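Local coordinates for protein amorpha-4,11-diene synthase (Artemisia annua, PDB 4GAX) that probably cyclises farnesyl diphosphate, with loss of diphosphate, to sesquiterpenes of the amorphadiene or alpha-bisabolol type, at residues E479-E484 with E490-L495; K452-R457 with E501-D506; G38-I43 with L556-M561; N46-G51 with F248-S253; N375-G380 with C426-S431. All coordinates share one frame; numbering follows the deposited sequence.

Interaction 1: residues E479-E484 with E490-L495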
# COMPACT_ATOMS: atom_id res chain seq x y z
N GLU A 479 -12.85 18.63 16.10
CA GLU A 479 -13.37 19.52 17.13
C GLU A 479 -12.30 20.51 17.60
O GLU A 479 -12.60 21.67 17.90
CB GLU A 479 -13.94 18.71 18.31
CG GLU A 479 -13.42 19.11 19.68
CD GLU A 479 -12.37 18.15 20.22
OE1 GLU A 479 -11.17 18.44 20.09
OE2 GLU A 479 -12.76 17.10 20.77
N SER A 480 -11.05 20.06 17.64
CA SER A 480 -9.93 20.92 18.02
C SER A 480 -9.56 21.89 16.91
O SER A 480 -9.10 23.01 17.19
CB SER A 480 -8.71 20.10 18.42
OG SER A 480 -7.56 20.93 18.51
N TYR A 481 -9.72 21.46 15.66
CA TYR A 481 -9.53 22.36 14.53
C TYR A 481 -10.58 23.46 14.59
O TYR A 481 -10.28 24.63 14.35
CB TYR A 481 -9.65 21.60 13.20
CG TYR A 481 -9.21 22.43 12.01
CD1 TYR A 481 -10.09 23.28 11.36
CD2 TYR A 481 -7.90 22.36 11.53
CE1 TYR A 481 -9.69 24.05 10.28
CE2 TYR A 481 -7.49 23.12 10.44
CZ TYR A 481 -8.39 23.96 9.82
OH TYR A 481 -8.00 24.73 8.74
N MET A 482 -11.81 23.07 14.91
CA MET A 482 -12.91 24.01 15.08
C MET A 482 -12.57 25.04 16.16
O MET A 482 -12.96 26.20 16.05
CB MET A 482 -14.21 23.28 15.42
CG MET A 482 -14.80 22.51 14.25
SD MET A 482 -15.88 21.14 14.71
CE MET A 482 -17.25 21.99 15.48
N LYS A 483 -11.82 24.62 17.18
CA LYS A 483 -11.38 25.55 18.23
C LYS A 483 -10.35 26.54 17.69
O LYS A 483 -10.47 27.75 17.90
CB LYS A 483 -10.76 24.78 19.40
CG LYS A 483 -11.75 23.96 20.20
CD LYS A 483 -12.97 24.79 20.56
CE LYS A 483 -14.25 24.05 20.19
NZ LYS A 483 -13.97 22.83 19.39
N GLU A 484 -9.35 26.00 17.00
CA GLU A 484 -8.22 26.78 16.51
C GLU A 484 -8.66 27.88 15.56
O GLU A 484 -8.26 29.04 15.69
CB GLU A 484 -7.23 25.86 15.80
CG GLU A 484 -5.77 26.04 16.21
CD GLU A 484 -4.83 25.12 15.45
OE1 GLU A 484 -3.76 25.59 15.02
OE2 GLU A 484 -5.15 23.92 15.28
N GLU A 490 -18.85 21.74 9.33
CA GLU A 490 -18.88 21.55 7.88
C GLU A 490 -17.64 22.14 7.21
O GLU A 490 -17.03 21.51 6.34
CB GLU A 490 -20.14 22.13 7.25
CG GLU A 490 -20.24 21.85 5.76
CD GLU A 490 -21.58 22.26 5.16
OE1 GLU A 490 -21.85 21.88 4.00
OE2 GLU A 490 -22.35 22.96 5.86
N TYR A 491 -17.26 23.34 7.63
CA TYR A 491 -16.11 24.04 7.05
C TYR A 491 -14.83 23.35 7.48
O TYR A 491 -13.93 23.13 6.68
CB TYR A 491 -16.12 25.50 7.51
CG TYR A 491 -15.15 26.44 6.81
CD1 TYR A 491 -14.58 26.11 5.58
CD2 TYR A 491 -14.81 27.66 7.38
CE1 TYR A 491 -13.68 26.98 4.95
CE2 TYR A 491 -13.92 28.53 6.76
CZ TYR A 491 -13.36 28.19 5.55
OH TYR A 491 -12.48 29.06 4.94
N ALA A 492 -14.75 22.98 8.76
CA ALA A 492 -13.60 22.24 9.27
C ALA A 492 -13.35 20.97 8.47
O ALA A 492 -12.20 20.70 8.07
CB ALA A 492 -13.80 21.92 10.76
N LYS A 493 -14.40 20.21 8.22
CA LYS A 493 -14.26 18.96 7.47
C LYS A 493 -13.72 19.22 6.07
O LYS A 493 -12.84 18.50 5.59
CB LYS A 493 -15.59 18.20 7.39
CG LYS A 493 -16.03 17.53 8.68
CD LYS A 493 -15.32 16.20 8.91
CE LYS A 493 -16.32 15.05 9.03
NZ LYS A 493 -15.69 13.80 9.53
N ASN A 494 -14.24 20.25 5.41
CA ASN A 494 -13.74 20.61 4.09
C ASN A 494 -12.26 21.02 4.09
O ASN A 494 -11.49 20.62 3.20
CB ASN A 494 -14.59 21.71 3.47
CG ASN A 494 -15.82 21.16 2.78
OD1 ASN A 494 -15.77 20.77 1.60
ND2 ASN A 494 -16.94 21.10 3.51
N LEU A 495 -11.87 21.79 5.10
CA LEU A 495 -10.49 22.23 5.24
C LEU A 495 -9.57 21.05 5.48
O LEU A 495 -8.52 20.92 4.84
CB LEU A 495 -10.37 23.23 6.38
CG LEU A 495 -11.06 24.56 6.10
CD1 LEU A 495 -11.12 25.43 7.35
CD2 LEU A 495 -10.39 25.30 4.97

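Interaction 2: residues K452-R457 with E501-D506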
# COMPACT_ATOMS: atom_id res chain seq x y z
N LYS A 452 4.20 10.56 4.45
CA LYS A 452 3.50 9.35 4.87
C LYS A 452 3.10 9.45 6.35
O LYS A 452 1.93 9.23 6.70
CB LYS A 452 4.39 8.13 4.66
CG LYS A 452 3.76 6.81 5.07
CD LYS A 452 4.74 5.65 4.84
CE LYS A 452 4.13 4.29 5.22
NZ LYS A 452 3.54 4.30 6.60
N GLY A 453 4.05 9.82 7.20
CA GLY A 453 3.79 9.97 8.62
C GLY A 453 2.71 10.99 8.93
O GLY A 453 1.83 10.75 9.76
N ILE A 454 2.77 12.15 8.28
CA ILE A 454 1.79 13.21 8.51
C ILE A 454 0.40 12.79 8.00
O ILE A 454 -0.61 12.99 8.68
CB ILE A 454 2.19 14.52 7.81
CG1 ILE A 454 3.49 15.07 8.40
CG2 ILE A 454 1.08 15.56 7.96
CD1 ILE A 454 3.95 16.36 7.72
N LEU A 455 0.37 12.21 6.80
CA LEU A 455 -0.89 11.76 6.21
C LEU A 455 -1.55 10.71 7.10
O LEU A 455 -2.77 10.73 7.29
CB LEU A 455 -0.62 11.16 4.82
CG LEU A 455 -1.80 10.51 4.09
CD1 LEU A 455 -2.94 11.48 3.88
CD2 LEU A 455 -1.34 9.95 2.76
N GLY A 456 -0.75 9.79 7.63
CA GLY A 456 -1.24 8.75 8.52
C GLY A 456 -1.90 9.34 9.75
O GLY A 456 -2.94 8.85 10.20
N ARG A 457 -1.29 10.39 10.30
CA ARG A 457 -1.84 11.06 11.45
C ARG A 457 -3.14 11.77 11.07
O ARG A 457 -4.11 11.72 11.82
CB ARG A 457 -0.82 12.06 12.03
CG ARG A 457 -1.11 12.52 13.45
CD ARG A 457 -0.09 13.56 13.90
NE ARG A 457 0.14 14.57 12.87
CZ ARG A 457 -0.72 15.54 12.56
NH1 ARG A 457 -1.88 15.64 13.19
NH2 ARG A 457 -0.41 16.41 11.60
N GLU A 501 -5.91 15.95 0.61
CA GLU A 501 -5.70 15.91 -0.84
C GLU A 501 -4.35 16.52 -1.20
O GLU A 501 -3.65 16.03 -2.09
CB GLU A 501 -6.82 16.64 -1.58
CG GLU A 501 -8.12 15.85 -1.59
CD GLU A 501 -7.91 14.40 -2.02
OE1 GLU A 501 -8.00 13.49 -1.16
OE2 GLU A 501 -7.64 14.16 -3.21
N ASP A 502 -3.99 17.61 -0.53
CA ASP A 502 -2.67 18.21 -0.72
C ASP A 502 -1.57 17.19 -0.48
O ASP A 502 -0.60 17.12 -1.23
CB ASP A 502 -2.49 19.39 0.22
CG ASP A 502 -3.19 20.64 -0.28
OD1 ASP A 502 -3.84 20.57 -1.34
OD2 ASP A 502 -3.07 21.70 0.39
N LEU A 503 -1.72 16.38 0.57
CA LEU A 503 -0.69 15.40 0.92
C LEU A 503 -0.52 14.31 -0.13
O LEU A 503 0.61 13.91 -0.44
CB LEU A 503 -1.00 14.78 2.29
CG LEU A 503 -0.72 15.74 3.45
CD1 LEU A 503 -1.39 15.23 4.71
CD2 LEU A 503 0.79 15.91 3.66
N TRP A 504 -1.62 13.80 -0.69
CA TRP A 504 -1.49 12.78 -1.72
C TRP A 504 -0.71 13.36 -2.90
O TRP A 504 0.08 12.66 -3.54
CB TRP A 504 -2.85 12.27 -2.21
CG TRP A 504 -3.66 11.48 -1.19
CD1 TRP A 504 -4.86 11.83 -0.64
CD2 TRP A 504 -3.33 10.19 -0.64
NE1 TRP A 504 -5.29 10.86 0.23
CE2 TRP A 504 -4.37 9.84 0.25
CE3 TRP A 504 -2.26 9.30 -0.80
CZ2 TRP A 504 -4.37 8.64 0.98
CZ3 TRP A 504 -2.26 8.10 -0.08
CH2 TRP A 504 -3.31 7.79 0.80
N LYS A 505 -0.97 14.63 -3.21
CA LYS A 505 -0.25 15.28 -4.31
C LYS A 505 1.24 15.45 -3.97
O LYS A 505 2.10 15.26 -4.84
CB LYS A 505 -0.91 16.62 -4.68
CG LYS A 505 -2.17 16.45 -5.56
CD LYS A 505 -2.80 17.79 -5.96
CE LYS A 505 -3.34 18.54 -4.75
NZ LYS A 505 -4.00 19.81 -5.17
N ASP A 506 1.53 15.82 -2.73
CA ASP A 506 2.92 15.94 -2.29
C ASP A 506 3.63 14.59 -2.42
O ASP A 506 4.78 14.50 -2.85
CB ASP A 506 2.99 16.40 -0.83
CG ASP A 506 2.69 17.88 -0.68
OD1 ASP A 506 3.04 18.66 -1.59
OD2 ASP A 506 2.11 18.25 0.37

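Interaction 3: residues G38-I43 with L556-M561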
# COMPACT_ATOMS: atom_id res chain seq x y z
N GLY A 38 -11.19 -16.77 14.03
CA GLY A 38 -11.10 -18.10 14.61
C GLY A 38 -9.89 -18.88 14.11
O GLY A 38 -8.80 -18.32 14.00
N ASP A 39 -10.09 -20.16 13.80
CA ASP A 39 -8.99 -21.03 13.39
C ASP A 39 -8.98 -21.36 11.89
O ASP A 39 -8.27 -22.28 11.46
CB ASP A 39 -9.02 -22.33 14.21
CG ASP A 39 -8.71 -22.11 15.68
OD1 ASP A 39 -9.32 -22.81 16.53
OD2 ASP A 39 -7.86 -21.25 16.00
N GLN A 40 -9.75 -20.61 11.10
CA GLN A 40 -9.95 -20.94 9.69
C GLN A 40 -8.68 -20.83 8.83
O GLN A 40 -8.59 -21.45 7.76
CB GLN A 40 -11.07 -20.09 9.08
CG GLN A 40 -10.67 -18.65 8.75
CD GLN A 40 -11.84 -17.82 8.23
OE1 GLN A 40 -12.56 -17.18 9.01
NE2 GLN A 40 -12.03 -17.83 6.92
N PHE A 41 -7.71 -20.05 9.29
CA PHE A 41 -6.49 -19.86 8.52
C PHE A 41 -5.31 -20.69 9.04
O PHE A 41 -4.24 -20.67 8.43
CB PHE A 41 -6.07 -18.38 8.49
CG PHE A 41 -7.08 -17.47 7.84
CD1 PHE A 41 -7.38 -17.59 6.49
CD2 PHE A 41 -7.71 -16.47 8.58
CE1 PHE A 41 -8.30 -16.73 5.88
CE2 PHE A 41 -8.63 -15.62 7.99
CZ PHE A 41 -8.92 -15.74 6.64
N LEU A 42 -5.50 -21.39 10.15
CA LEU A 42 -4.40 -22.09 10.82
C LEU A 42 -3.80 -23.21 9.95
O LEU A 42 -2.59 -23.27 9.72
CB LEU A 42 -4.86 -22.66 12.17
CG LEU A 42 -3.79 -23.07 13.19
CD1 LEU A 42 -3.40 -24.54 13.05
CD2 LEU A 42 -2.55 -22.18 13.10
N ILE A 43 -4.67 -24.09 9.48
CA ILE A 43 -4.29 -25.15 8.56
C ILE A 43 -4.92 -24.85 7.21
O ILE A 43 -6.11 -24.54 7.13
CB ILE A 43 -4.79 -26.53 9.05
CG1 ILE A 43 -4.22 -26.86 10.43
CG2 ILE A 43 -4.42 -27.62 8.04
CD1 ILE A 43 -2.70 -27.01 10.45
N LEU A 556 -9.60 -11.06 -0.65
CA LEU A 556 -8.22 -11.44 -0.93
C LEU A 556 -7.84 -12.86 -0.47
O LEU A 556 -7.11 -13.58 -1.16
CB LEU A 556 -7.25 -10.40 -0.33
CG LEU A 556 -6.77 -9.32 -1.30
CD1 LEU A 556 -7.94 -8.54 -1.84
CD2 LEU A 556 -5.70 -8.38 -0.69
N LEU A 557 -8.34 -13.27 0.69
CA LEU A 557 -7.86 -14.51 1.29
C LEU A 557 -8.85 -15.68 1.31
O LEU A 557 -8.45 -16.84 1.45
CB LEU A 557 -7.36 -14.24 2.72
CG LEU A 557 -6.22 -13.22 2.79
CD1 LEU A 557 -5.79 -13.04 4.24
CD2 LEU A 557 -5.05 -13.66 1.93
N VAL A 558 -10.14 -15.39 1.19
CA VAL A 558 -11.13 -16.45 1.40
C VAL A 558 -11.81 -16.95 0.12
O VAL A 558 -11.83 -18.15 -0.16
CB VAL A 558 -12.17 -16.01 2.46
CG1 VAL A 558 -13.26 -17.06 2.61
CG2 VAL A 558 -11.47 -15.76 3.79
N TYR A 559 -12.35 -16.03 -0.68
CA TYR A 559 -13.06 -16.45 -1.89
C TYR A 559 -12.10 -16.58 -3.07
O TYR A 559 -11.42 -15.61 -3.44
CB TYR A 559 -14.15 -15.44 -2.27
CG TYR A 559 -15.18 -15.16 -1.20
CD1 TYR A 559 -15.36 -13.88 -0.71
CD2 TYR A 559 -15.99 -16.18 -0.71
CE1 TYR A 559 -16.31 -13.62 0.27
CE2 TYR A 559 -16.95 -15.93 0.26
CZ TYR A 559 -17.10 -14.64 0.74
OH TYR A 559 -18.04 -14.38 1.71
N PRO A 560 -12.03 -17.79 -3.66
CA PRO A 560 -11.27 -18.02 -4.89
C PRO A 560 -12.06 -17.53 -6.10
O PRO A 560 -13.27 -17.33 -5.98
CB PRO A 560 -11.15 -19.55 -4.93
CG PRO A 560 -12.39 -20.02 -4.24
CD PRO A 560 -12.67 -19.02 -3.16
N MET A 561 -11.39 -17.31 -7.23
CA MET A 561 -12.07 -16.97 -8.49
C MET A 561 -12.79 -18.20 -8.99
O MET A 561 -12.33 -19.32 -8.80
CB MET A 561 -11.07 -16.55 -9.58
CG MET A 561 -10.40 -15.22 -9.39
SD MET A 561 -11.53 -13.83 -9.24
CE MET A 561 -12.68 -14.13 -10.57

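Interaction 4: residues N46-G51 with F248-S253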
# COMPACT_ATOMS: atom_id res chain seq x y z
N ASN A 46 -5.60 -25.98 0.79
CA ASN A 46 -5.69 -25.47 -0.58
C ASN A 46 -5.44 -26.55 -1.63
O ASN A 46 -4.44 -27.27 -1.58
CB ASN A 46 -4.84 -24.21 -0.76
CG ASN A 46 -5.55 -22.95 -0.26
OD1 ASN A 46 -5.80 -22.79 0.94
ND2 ASN A 46 -5.87 -22.05 -1.19
N GLN A 47 -6.38 -26.65 -2.57
CA GLN A 47 -6.62 -27.87 -3.33
C GLN A 47 -6.52 -27.67 -4.84
O GLN A 47 -7.42 -27.08 -5.45
CB GLN A 47 -8.01 -28.42 -2.95
CG GLN A 47 -8.06 -29.89 -2.62
CD GLN A 47 -7.03 -30.29 -1.57
OE1 GLN A 47 -5.93 -30.72 -1.91
NE2 GLN A 47 -7.39 -30.15 -0.30
N VAL A 48 -5.45 -28.18 -5.43
CA VAL A 48 -5.12 -27.89 -6.83
C VAL A 48 -5.47 -29.03 -7.79
O VAL A 48 -5.58 -30.19 -7.40
CB VAL A 48 -3.62 -27.54 -6.98
CG1 VAL A 48 -2.77 -28.81 -7.09
CG2 VAL A 48 -3.39 -26.64 -8.19
N GLU A 49 -5.65 -28.67 -9.06
CA GLU A 49 -5.77 -29.64 -10.14
C GLU A 49 -4.39 -29.87 -10.76
O GLU A 49 -3.46 -29.10 -10.52
CB GLU A 49 -6.76 -29.15 -11.21
CG GLU A 49 -6.59 -27.69 -11.63
CD GLU A 49 -7.29 -26.72 -10.68
OE1 GLU A 49 -8.41 -26.28 -11.00
OE2 GLU A 49 -6.71 -26.39 -9.63
N GLN A 50 -4.25 -30.94 -11.53
CA GLN A 50 -2.98 -31.24 -12.19
C GLN A 50 -2.88 -30.51 -13.52
O GLN A 50 -3.89 -30.10 -14.10
CB GLN A 50 -2.83 -32.75 -12.39
CG GLN A 50 -1.79 -33.40 -11.49
CD GLN A 50 -0.49 -33.68 -12.22
OE1 GLN A 50 -0.07 -32.91 -13.08
NE2 GLN A 50 0.15 -34.80 -11.89
N GLY A 51 -1.66 -30.33 -14.01
CA GLY A 51 -1.44 -29.70 -15.30
C GLY A 51 -1.75 -28.22 -15.33
O GLY A 51 -1.61 -27.57 -16.38
N PHE A 248 -4.72 -15.86 -10.21
CA PHE A 248 -5.27 -15.28 -8.99
C PHE A 248 -5.39 -16.36 -7.95
O PHE A 248 -5.02 -16.15 -6.80
CB PHE A 248 -6.65 -14.68 -9.21
CG PHE A 248 -7.16 -13.97 -8.00
CD1 PHE A 248 -6.79 -12.66 -7.75
CD2 PHE A 248 -7.92 -14.65 -7.06
CE1 PHE A 248 -7.23 -12.01 -6.61
CE2 PHE A 248 -8.36 -14.00 -5.90
CZ PHE A 248 -8.02 -12.69 -5.68
N ASN A 249 -5.93 -17.51 -8.35
CA ASN A 249 -6.18 -18.60 -7.40
C ASN A 249 -4.88 -19.23 -6.90
O ASN A 249 -4.75 -19.56 -5.71
CB ASN A 249 -7.14 -19.65 -7.98
CG ASN A 249 -8.59 -19.15 -8.03
OD1 ASN A 249 -8.95 -18.14 -7.41
ND2 ASN A 249 -9.44 -19.89 -8.76
N LEU A 250 -3.91 -19.39 -7.80
CA LEU A 250 -2.60 -19.91 -7.39
C LEU A 250 -1.94 -18.99 -6.38
O LEU A 250 -1.42 -19.45 -5.36
CB LEU A 250 -1.69 -20.06 -8.61
CG LEU A 250 -2.16 -21.06 -9.66
CD1 LEU A 250 -1.14 -21.17 -10.80
CD2 LEU A 250 -2.44 -22.42 -9.03
N LEU A 251 -1.93 -17.70 -6.65
CA LEU A 251 -1.29 -16.76 -5.73
C LEU A 251 -2.06 -16.66 -4.42
O LEU A 251 -1.47 -16.58 -3.34
CB LEU A 251 -1.07 -15.40 -6.39
CG LEU A 251 -0.26 -14.38 -5.60
CD1 LEU A 251 1.11 -14.96 -5.21
CD2 LEU A 251 -0.10 -13.12 -6.46
N GLN A 252 -3.39 -16.72 -4.49
CA GLN A 252 -4.18 -16.78 -3.26
C GLN A 252 -3.80 -17.97 -2.39
O GLN A 252 -3.75 -17.86 -1.16
CB GLN A 252 -5.67 -16.82 -3.58
CG GLN A 252 -6.56 -16.68 -2.34
CD GLN A 252 -8.02 -16.79 -2.67
OE1 GLN A 252 -8.49 -17.85 -3.14
NE2 GLN A 252 -8.77 -15.70 -2.44
N SER A 253 -3.53 -19.12 -3.02
CA SER A 253 -3.10 -20.30 -2.26
C SER A 253 -1.79 -20.02 -1.53
O SER A 253 -1.61 -20.44 -0.39
CB SER A 253 -2.96 -21.54 -3.15
OG SER A 253 -4.23 -22.00 -3.54

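Interaction 5: residues N375-G380 with C426-S431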
# COMPACT_ATOMS: atom_id res chain seq x y z
N ASN A 375 25.76 -5.92 7.37
CA ASN A 375 25.70 -4.46 7.37
C ASN A 375 24.30 -3.96 7.11
O ASN A 375 23.88 -2.96 7.69
CB ASN A 375 26.70 -3.87 6.37
CG ASN A 375 28.14 -4.11 6.78
OD1 ASN A 375 28.47 -4.13 7.97
ND2 ASN A 375 29.01 -4.32 5.79
N ILE A 376 23.57 -4.65 6.24
CA ILE A 376 22.17 -4.33 6.00
C ILE A 376 21.33 -4.67 7.23
O ILE A 376 20.43 -3.91 7.60
CB ILE A 376 21.64 -5.01 4.71
CG1 ILE A 376 21.96 -4.13 3.50
CG2 ILE A 376 20.14 -5.28 4.77
CD1 ILE A 376 22.59 -4.87 2.34
N PHE A 377 21.64 -5.77 7.90
CA PHE A 377 20.91 -6.05 9.14
C PHE A 377 21.15 -4.95 10.18
O PHE A 377 20.21 -4.48 10.83
CB PHE A 377 21.23 -7.42 9.74
CG PHE A 377 20.56 -7.64 11.07
CD1 PHE A 377 19.22 -8.01 11.14
CD2 PHE A 377 21.25 -7.40 12.26
CE1 PHE A 377 18.59 -8.18 12.35
CE2 PHE A 377 20.61 -7.57 13.48
CZ PHE A 377 19.28 -7.95 13.53
N ASN A 378 22.40 -4.55 10.34
CA ASN A 378 22.74 -3.59 11.38
C ASN A 378 22.14 -2.22 11.10
O ASN A 378 21.76 -1.51 12.01
CB ASN A 378 24.26 -3.50 11.57
CG ASN A 378 24.84 -4.72 12.25
OD1 ASN A 378 24.19 -5.35 13.09
ND2 ASN A 378 26.08 -5.06 11.90
N CYS A 379 22.07 -1.85 9.82
CA CYS A 379 21.38 -0.63 9.45
C CYS A 379 19.91 -0.71 9.85
O CYS A 379 19.39 0.20 10.49
CB CYS A 379 21.52 -0.35 7.95
SG CYS A 379 23.19 0.20 7.48
N GLY A 380 19.24 -1.81 9.49
CA GLY A 380 17.85 -2.03 9.87
C GLY A 380 17.64 -1.98 11.38
O GLY A 380 16.70 -1.35 11.88
N CYS A 426 10.92 -3.58 5.13
CA CYS A 426 10.89 -4.03 3.73
C CYS A 426 12.29 -4.18 3.15
O CYS A 426 12.54 -5.08 2.34
CB CYS A 426 10.08 -3.07 2.85
SG CYS A 426 8.29 -3.21 3.12
N TYR A 427 13.20 -3.27 3.54
CA TYR A 427 14.58 -3.38 3.09
C TYR A 427 15.15 -4.75 3.50
O TYR A 427 15.77 -5.45 2.70
CB TYR A 427 15.46 -2.30 3.72
CG TYR A 427 15.35 -0.91 3.12
CD1 TYR A 427 16.36 0.02 3.33
CD2 TYR A 427 14.23 -0.51 2.39
CE1 TYR A 427 16.28 1.30 2.81
CE2 TYR A 427 14.15 0.78 1.86
CZ TYR A 427 15.18 1.67 2.08
OH TYR A 427 15.13 2.96 1.57
N LEU A 428 14.94 -5.12 4.77
CA LEU A 428 15.50 -6.36 5.29
C LEU A 428 14.91 -7.57 4.57
O LEU A 428 15.61 -8.54 4.30
CB LEU A 428 15.26 -6.49 6.80
CG LEU A 428 15.97 -5.45 7.67
CD1 LEU A 428 15.85 -5.83 9.15
CD2 LEU A 428 17.43 -5.36 7.26
N GLY A 429 13.61 -7.49 4.27
CA GLY A 429 12.92 -8.59 3.60
C GLY A 429 13.32 -8.68 2.14
O GLY A 429 13.22 -9.75 1.54
N MET A 430 13.76 -7.56 1.58
CA MET A 430 14.24 -7.51 0.19
C MET A 430 15.74 -7.26 0.10
O MET A 430 16.19 -6.40 -0.67
CB MET A 430 13.50 -6.42 -0.59
CG MET A 430 12.07 -6.76 -0.86
SD MET A 430 11.22 -5.52 -1.88
CE MET A 430 10.02 -5.01 -0.66
N SER A 431 16.50 -8.02 0.87
CA SER A 431 17.95 -7.84 0.97
C SER A 431 18.72 -7.95 -0.35
O SER A 431 19.78 -7.32 -0.50
CB SER A 431 18.51 -8.84 1.98
OG SER A 431 17.85 -10.09 1.84

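Interaction 1: residues E479-E484 with E490-L495
Apolar contacts carry this meeting, and A492 is the point where Y481 and M482 converge. The methyl CB of A492 lies 3.7 Å from M482 CG and 4.0 Å from Y481 CD1, so a residue this small lets two larger side chains close over one spot of helix 489-513. One turn further on, L495 presents CD1 at the edge of the Y481 ring, 3.5 Å from CE1, the two side chains crossing at about a right angle. With CG anti to the backbone N (chi1 -169°), the long phenol ring of Y481 extends to L495. The same CD1 of L495 also sits over the centre of the Y491 ring, one turn back in its own helix.

No hydrogen bond crosses between the segments; within 490-495, E490 O accepts from N494 N and N494 ND2. Y485 stacks on Y481, and V487 of the connecting loop touches Y481 and A492. The two segments run at 104°, a nearly orthogonal pair of consecutive helices joined by a short turn in the all-helical metal-binding domain.

Interaction 2: residues K452-R457 with E501-D506
L455 and L503 bury the largest areas here, and W504 follows. The two leucines slide past each other in opposite directions: L503 reaches across until its CD1 lies 3.8 Å from L455 CA, while L455 CD1 comes to 4.1 Å from L503 CB. Leucine suits both places, since a branched end can fill the gap between two helix backbones whose axes are 10.1 Å apart. The same CD1 of L503 also meets CG2 of I454, whose side chain crosses it at about a right angle.

The other branch of L455 serves the tryptophan. With CG anti to the backbone N and chi2 at 59°, the isobutyl end sends CD2 over one face of the W504 indole, 3.5 Å from the centroid of the six-membered ring and 11° off the ring normal. This is a CH-pi contact, and the broad benzo ring gives the methyl a flat seat. V500 and I507 touch L455 as well, and together with L503 and W504 they form the diamond that receives a knob in knobs-into-holes packing.

The segments run nearly antiparallel, at 157°. Around them, helix 519-535 packs on W504 through V529, and K216 makes a cation-pi contact with the indole. Salt bridges from R457 to D410 and from K505 to E178 tie the pair to its surroundings.

Interaction 3: residues G38-I43 with L556-M561
The amide N of L42 donates to D39 O at 3.2 Å, closing a type I turn whose two corner residues, Q40 and F41, both lean on the segment 556-561. Both corners have phi and psi near the type I values, and the turn directs their side chains to the same partner. F41 is the larger contributor: its ring meets V558 at the edge, with CG2 of the valine 3.8 Å from CZ, and approaches L557 CB more obliquely, CE1 standing 4.1 Å from it. Phenylalanine suits a buried corner that must reach across the 9.1 Å between F41 CA and L557 CA.

In this fold, as in other plant terpene synthases, the N-terminal segment runs back along the C-terminal catalytic domain before entering the N-terminal helical domain, and here it meets the last turn of helix 547-557 and the residues after it. The far end of Q40 touches V558 CG2 too; this short, apolar methyl on a branched CB fits both the ring edge and the glutamine. The CG of Q40, set between the backbone N and the carbonyl carbon (chi1 77°), lies 3.6 Å above the plane of the F41 ring, over its centre, and thus covers one face of the aromatic.

Helix 238-269 serves both sides of the contact: S260 OG is hydrogen-bonded to L42 O, R256 NH1 to L557 O, and R256 and L259 pack on F41.

Interaction 4: residues N46-G51 with F248-S253
N46 leans over S253 from its CB outward. CB lies 3.6 Å from S253 OG, and CG stands 3.7 Å from the same oxygen. Beyond it the amide nitrogen ND2 makes the one cross-contact hydrogen bond, donating to S253 OG at 2.9 Å; the bond is bent (144°), and the oxygen lies tilted 24° from the amide plane. ND2 also lies 3.4 Å from S253 CA. Asparagine combines a short reach with an N-H donor, and serine offers a compact acceptor close to its own helix. With OG beside the backbone N (chi1 -72°), the hydroxyl also comes near N249 O, a weak and unsettled bond at best.

The irregular segment 46-51 is part of the N-terminal terpene synthase domain sequence and packs on the long helix 238-269. It then enters helix 52-71, where G51, at a positive phi, occupies the N-cap. Between these points V48 CG2 makes only a loose apolar contact with L250 CD2, at 4.4 Å, and V48 itself is poorly ordered.

Interaction 5: residues N375-G380 with C426-S431
The start of helix 374-399 lies beside the last turn of helix 419-429, with F377 CA and L428 CA 6.6 Å apart. L428 does most of the reaching: its CG is anti to the carbonyl carbon (chi1 -66°), and its CD2 settles against the backbone of the facing helix, 3.3 Å from I376 O and 4.0 Å from F377 CA. G380 CA, 4.3 Å from that methyl, completes the seat; lacking a side chain, G380 lets the leucine branch come close. I376 O is meanwhile occupied by the helical bond from G380 N.

These helices belong to the all-alpha fold of the class I terpene synthase domain, and the contact itself is largely buried and apolar. I376 slides past L428 in the opposite direction, and its branching at CB brings CG2 to 3.7 Å from L428 CD2. The other branch of L428, CD1, lies a loose 4.5 Å from F377 CD1. L368 of helix 351-370 packs on both F377 and L428, while F439 of helix 436-443 touches I376.

In the fold
From the N terminus, interaction 3 opens first and closes last, joining 38-43 to 556-561 and enclosing nearly the whole chain. Interaction 4 is nested inside it, as are the other three, and closes at 248-253. Interactions 3 and 4 touch: M561 N meets N249 OD1 at 2.6 Å and Y559 O meets Q252 NE2 at 2.8 Å, both probably hydrogen bonds, so chain start, chain end and helix 238-269 are tied together. Interaction 5 follows in series, closing a loop in the metal-binding domain. Interaction 2 comes next, with interaction 1 nested inside it; the pair shares helix 489-513, with centres about 18 Å apart. None of the loops cross.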